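Local coordinates for protein metagenomic carboxyl esterase MGS0156 (Uncultured organism, PDB 5D8M) that probably hydrolyses carboxylic esters as a serine esterase of the alpha/beta-hydrolase type, at residues A[148-162]-A[174-188]. Residues are numbered along the deposited sequence; the frame is centred on the assembly and turned at random.
Sequences ENDTIVFVTHSKGAV and LAARTAAVVSVAGAI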
loop_
_atom_site.group_PDB
_atom_site.type_symbol
_atom_site.label_atom_id
_atom_site.label_comp_id
_atom_site.label_asym_id
_atom_site.label_seq_id
_atom_site.Cartn_x
_atom_site.Cartn_y
_atom_site.Cartn_z
ATOM N N GLU A 148 21.995 -10.466 -6.227
ATOM C CA GLU A 148 21.305 -11.575 -6.887
ATOM C C GLU A 148 20.724 -12.619 -5.943
ATOM O O GLU A 148 19.697 -13.215 -6.251
ATOM C CB GLU A 148 22.257 -12.272 -7.862
ATOM C CG GLU A 148 22.162 -11.761 -9.284
ATOM C CD GLU A 148 23.168 -12.429 -10.207
ATOM O OE1 GLU A 148 24.179 -12.975 -9.704
ATOM O OE2 GLU A 148 22.947 -12.410 -11.437
ATOM N N ASN A 149 21.371 -12.836 -4.804
ATOM C CA ASN A 149 20.946 -13.874 -3.866
ATOM C C ASN A 149 19.815 -13.457 -2.918
ATOM O O ASN A 149 19.285 -14.294 -2.172
ATOM C CB ASN A 149 22.137 -14.349 -3.045
ATOM C CG ASN A 149 23.124 -15.148 -3.875
ATOM O OD1 ASN A 149 22.734 -15.843 -4.815
ATOM N ND2 ASN A 149 24.409 -15.052 -3.536
ATOM N N ASP A 150 19.452 -12.174 -2.944
ATOM C CA ASP A 150 18.385 -11.680 -2.085
ATOM C C ASP A 150 17.045 -12.180 -2.579
ATOM O O ASP A 150 16.809 -12.259 -3.782
ATOM C CB ASP A 150 18.363 -10.149 -2.034
ATOM C CG ASP A 150 19.432 -9.566 -1.117
ATOM O OD1 ASP A 150 20.112 -10.328 -0.403
ATOM O OD2 ASP A 150 19.553 -8.320 -1.081
ATOM N N THR A 151 16.163 -12.510 -1.654
ATOM C CA THR A 151 14.788 -12.788 -2.035
ATOM C C THR A 151 13.975 -11.485 -2.006
ATOM O O THR A 151 13.820 -10.847 -0.961
ATOM C CB THR A 151 14.172 -13.869 -1.129
ATOM O OG1 THR A 151 14.941 -15.073 -1.258
ATOM C CG2 THR A 151 12.760 -14.162 -1.561
ATOM N N ILE A 152 13.497 -11.077 -3.177
ATOM C CA ILE A 152 12.870 -9.774 -3.342
ATOM C C ILE A 152 11.383 -9.799 -2.970
ATOM O O ILE A 152 10.593 -10.544 -3.566
ATOM C CB ILE A 152 13.030 -9.275 -4.790
ATOM C CG1 ILE A 152 14.517 -9.109 -5.115
ATOM C CG2 ILE A 152 12.266 -7.978 -4.996
ATOM C CD1 ILE A 152 15.236 -8.086 -4.213
ATOM N N VAL A 153 11.027 -9.013 -1.956
ATOM C CA VAL A 153 9.638 -8.856 -1.551
ATOM C C VAL A 153 9.261 -7.376 -1.600
ATOM O O VAL A 153 9.711 -6.591 -0.772
ATOM C CB VAL A 153 9.396 -9.427 -0.133
ATOM C CG1 VAL A 153 7.949 -9.110 0.343
ATOM C CG2 VAL A 153 9.662 -10.931 -0.125
ATOM N N PHE A 154 8.456 -6.987 -2.584
ATOM C CA PHE A 154 7.984 -5.608 -2.655
ATOM C C PHE A 154 6.990 -5.355 -1.533
ATOM O O PHE A 154 6.131 -6.196 -1.264
ATOM C CB PHE A 154 7.308 -5.309 -4.001
ATOM C CG PHE A 154 8.274 -5.193 -5.163
ATOM C CD1 PHE A 154 8.990 -4.028 -5.364
ATOM C CD2 PHE A 154 8.455 -6.253 -6.052
ATOM C CE1 PHE A 154 9.878 -3.894 -6.433
ATOM C CE2 PHE A 154 9.343 -6.128 -7.130
ATOM C CZ PHE A 154 10.049 -4.938 -7.322
ATOM N N VAL A 155 7.141 -4.208 -0.873
ATOM C CA VAL A 155 6.135 -3.708 0.046
ATOM C C VAL A 155 5.788 -2.313 -0.422
ATOM O O VAL A 155 6.644 -1.426 -0.434
ATOM C CB VAL A 155 6.625 -3.678 1.498
ATOM C CG1 VAL A 155 5.518 -3.178 2.408
ATOM C CG2 VAL A 155 7.067 -5.094 1.924
ATOM N N THR A 156 4.551 -2.150 -0.877
ATOM C CA THR A 156 4.177 -0.991 -1.662
ATOM C C THR A 156 3.053 -0.255 -0.972
ATOM O O THR A 156 2.305 -0.860 -0.198
ATOM C CB THR A 156 3.737 -1.424 -3.102
ATOM O OG1 THR A 156 2.543 -2.225 -3.040
ATOM C CG2 THR A 156 4.804 -2.290 -3.760
ATOM N N HIS A 157 2.924 1.043 -1.253
ATOM C CA HIS A 157 1.863 1.849 -0.666
ATOM C C HIS A 157 1.169 2.647 -1.772
ATOM O O HIS A 157 1.835 3.214 -2.657
ATOM C CB HIS A 157 2.439 2.792 0.414
ATOM C CG HIS A 157 1.423 3.699 1.052
ATOM N ND1 HIS A 157 1.528 5.073 1.015
ATOM C CD2 HIS A 157 0.299 3.427 1.757
ATOM C CE1 HIS A 157 0.519 5.609 1.676
ATOM N NE2 HIS A 157 -0.238 4.632 2.143
ATOM N N SER A 158 -0.162 2.658 -1.724
ATOM C CA SER A 158 -0.938 3.516 -2.609
ATOM C C SER A 158 -0.634 3.254 -4.095
ATOM O O SER A 158 -0.686 2.132 -4.578
ATOM C CB SER A 158 -0.654 4.971 -2.243
ATOM O OG SER A 158 -1.537 5.864 -2.894
ATOM N N LYS A 159 -0.272 4.316 -4.808
ATOM C CA LYS A 159 0.062 4.180 -6.231
ATOM C C LYS A 159 1.299 3.287 -6.472
ATOM O O LYS A 159 1.493 2.733 -7.569
ATOM C CB LYS A 159 0.274 5.570 -6.853
ATOM C CG LYS A 159 0.530 5.536 -8.374
ATOM C CD LYS A 159 0.489 6.933 -8.990
ATOM C CE LYS A 159 1.175 6.945 -10.358
ATOM N NZ LYS A 159 2.672 6.696 -10.205
ATOM N N GLY A 160 2.146 3.156 -5.455
ATOM C CA GLY A 160 3.334 2.315 -5.578
ATOM C C GLY A 160 3.005 0.880 -5.928
ATOM O O GLY A 160 3.761 0.190 -6.633
ATOM N N ALA A 161 1.858 0.419 -5.437
ATOM C CA ALA A 161 1.434 -0.942 -5.708
ATOM C C ALA A 161 1.205 -1.165 -7.190
ATOM O O ALA A 161 1.559 -2.208 -7.719
ATOM C CB ALA A 161 0.150 -1.273 -4.915
ATOM N N VAL A 162 0.619 -0.192 -7.874
ATOM C CA VAL A 162 0.322 -0.423 -9.276
ATOM C C VAL A 162 1.483 -0.003 -10.153
ATOM O O VAL A 162 1.622 -0.544 -11.237
ATOM C CB VAL A 162 -0.977 0.272 -9.702
ATOM C CG1 VAL A 162 -2.142 -0.372 -8.933
ATOM C CG2 VAL A 162 -0.929 1.749 -9.421
ATOM N N LEU A 174 12.067 -8.803 -14.447
ATOM C CA LEU A 174 11.734 -8.391 -13.087
ATOM C C LEU A 174 10.797 -9.420 -12.436
ATOM O O LEU A 174 10.959 -9.786 -11.273
ATOM C CB LEU A 174 11.088 -7.005 -13.080
ATOM C CG LEU A 174 10.581 -6.571 -11.715
ATOM C CD1 LEU A 174 11.776 -6.478 -10.758
ATOM C CD2 LEU A 174 9.846 -5.240 -11.793
ATOM N N ALA A 175 9.821 -9.899 -13.188
ATOM C CA ALA A 175 8.895 -10.912 -12.670
ATOM C C ALA A 175 9.654 -12.142 -12.195
ATOM O O ALA A 175 9.407 -12.660 -11.104
ATOM C CB ALA A 175 7.897 -11.310 -13.728
ATOM N N ALA A 176 10.584 -12.608 -13.021
ATOM C CA ALA A 176 11.372 -13.799 -12.691
ATOM C C ALA A 176 12.248 -13.570 -11.456
ATOM O O ALA A 176 12.628 -14.503 -10.770
ATOM C CB ALA A 176 12.224 -14.199 -13.868
ATOM N N ARG A 177 12.563 -12.316 -11.185
ATOM C CA ARG A 177 13.417 -11.937 -10.067
ATOM C C ARG A 177 12.632 -11.779 -8.742
ATOM O O ARG A 177 13.206 -11.770 -7.651
ATOM C CB ARG A 177 14.122 -10.620 -10.418
ATOM C CG ARG A 177 15.072 -10.086 -9.384
ATOM C CD ARG A 177 16.332 -10.944 -9.296
ATOM N NE ARG A 177 17.164 -10.498 -8.184
ATOM C CZ ARG A 177 17.045 -10.956 -6.938
ATOM N NH1 ARG A 177 16.137 -11.884 -6.654
ATOM N NH2 ARG A 177 17.839 -10.483 -5.979
ATOM N N THR A 178 11.317 -11.634 -8.850
ATOM C CA THR A 178 10.501 -11.188 -7.719
ATOM C C THR A 178 9.794 -12.356 -7.040
ATOM O O THR A 178 9.106 -13.126 -7.713
ATOM C CB THR A 178 9.448 -10.156 -8.192
ATOM O OG1 THR A 178 10.119 -9.021 -8.760
ATOM C CG2 THR A 178 8.554 -9.688 -7.032
ATOM N N ALA A 179 9.921 -12.476 -5.720
ATOM C CA ALA A 179 9.188 -13.524 -4.999
ATOM C C ALA A 179 7.754 -13.111 -4.611
ATOM O O ALA A 179 6.828 -13.927 -4.646
ATOM C CB ALA A 179 9.944 -13.947 -3.766
ATOM N N ALA A 180 7.571 -11.858 -4.237
ATOM C CA ALA A 180 6.291 -11.457 -3.662
ATOM C C ALA A 180 6.039 -9.975 -3.796
ATOM O O ALA A 180 6.990 -9.174 -3.825
ATOM C CB ALA A 180 6.234 -11.864 -2.187
ATOM N N VAL A 181 4.756 -9.614 -3.894
ATOM C CA VAL A 181 4.322 -8.220 -3.787
ATOM C C VAL A 181 3.308 -8.084 -2.694
ATOM O O VAL A 181 2.292 -8.761 -2.721
ATOM C CB VAL A 181 3.663 -7.698 -5.067
ATOM C CG1 VAL A 181 3.188 -6.248 -4.851
ATOM C CG2 VAL A 181 4.632 -7.814 -6.254
ATOM N N VAL A 182 3.573 -7.186 -1.753
ATOM C CA VAL A 182 2.623 -6.864 -0.713
ATOM C C VAL A 182 2.096 -5.467 -0.947
ATOM O O VAL A 182 2.861 -4.512 -1.061
ATOM C CB VAL A 182 3.262 -6.924 0.678
ATOM C CG1 VAL A 182 2.204 -6.611 1.731
ATOM C CG2 VAL A 182 3.877 -8.308 0.901
ATOM N N SER A 183 0.784 -5.361 -1.048
ATOM C CA SER A 183 0.109 -4.094 -1.207
ATOM C C SER A 183 -0.392 -3.588 0.152
ATOM O O SER A 183 -1.149 -4.293 0.834
ATOM C CB SER A 183 -1.079 -4.288 -2.185
ATOM O OG SER A 183 -1.705 -3.061 -2.497
ATOM N N VAL A 184 0.006 -2.379 0.531
ATOM C CA VAL A 184 -0.475 -1.723 1.735
ATOM C C VAL A 184 -1.268 -0.466 1.354
ATOM O O VAL A 184 -0.686 0.523 0.899
ATOM C CB VAL A 184 0.702 -1.331 2.669
ATOM C CG1 VAL A 184 0.190 -0.772 3.977
ATOM C CG2 VAL A 184 1.633 -2.561 2.907
ATOM N N ALA A 185 -2.590 -0.507 1.541
ATOM C CA ALA A 185 -3.471 0.533 1.032
ATOM C C ALA A 185 -3.133 0.841 -0.439
ATOM O O ALA A 185 -3.083 1.998 -0.854
ATOM C CB ALA A 185 -3.369 1.797 1.888
ATOM N N GLY A 186 -2.900 -0.204 -1.223
ATOM C CA GLY A 186 -2.574 -0.022 -2.619
ATOM C C GLY A 186 -3.791 0.331 -3.434
ATOM O O GLY A 186 -4.881 -0.196 -3.210
ATOM N N ALA A 187 -3.608 1.214 -4.402
ATOM C CA ALA A 187 -4.720 1.691 -5.224
ATOM C C ALA A 187 -4.971 0.734 -6.375
ATOM O O ALA A 187 -4.901 1.125 -7.540
ATOM C CB ALA A 187 -4.416 3.107 -5.759
ATOM N N ILE A 188 -5.271 -0.518 -6.053
ATOM C CA ILE A 188 -5.337 -1.563 -7.083
ATOM C C ILE A 188 -6.375 -1.245 -8.172
ATOM O O ILE A 188 -6.092 -1.355 -9.370
ATOM C CB ILE A 188 -5.645 -2.935 -6.450
ATOM C CG1 ILE A 188 -4.693 -3.227 -5.276
ATOM C CG2 ILE A 188 -5.622 -4.052 -7.520
ATOM C CD1 ILE A 188 -3.193 -3.087 -5.599
HETATM O O HOH W 1 13.421 -13.094 -5.165
#
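Extended at chi1 (-179°) but bent at chi2, the side chain of Arg177 swings its guanidinium up to the loop ahead of strand 151-157, where NH1 and NH2 both donate to Asp150 O, each at 3.0 Å and within the guanidinium plane. Ile152 CG1 lies over one face of this flat cation, 3.6 Å from Arg177 CZ, and Glu148 O over the other. With an alanine here, Asp150 O would probably lose both donors and Ile152 its flat cover. Asp150 itself turns its carboxylate to Arg88.

Beyond this end the strands run parallel: Phe154 N donates to Ala180 O at 2.9 Å, and Val182 N to Phe154 O at 2.8 Å. Beta-branched valines suit the extended backbone, Val155 CG1 meeting Val184 CG2 at 4.0 Å. On the opposite face Phe154 turns its ring edge to Thr178 OG1, itself bonded to Leu174 O. Chi1 of 65° sets Thr156 OG1 between its backbone N and carbonyl carbon, where it donates to Val182 O at 3.0 Å, the acceptor that Thr156 N also uses.

Ala187 N then binds Ser158 O at 3.1 Å. Ser158, with positive phi (57°) between strand and helix, fits the nucleophile elbow of an alpha/beta-hydrolase, from which the chain makes a right-handed beta-alpha-beta crossover to strand 178-184.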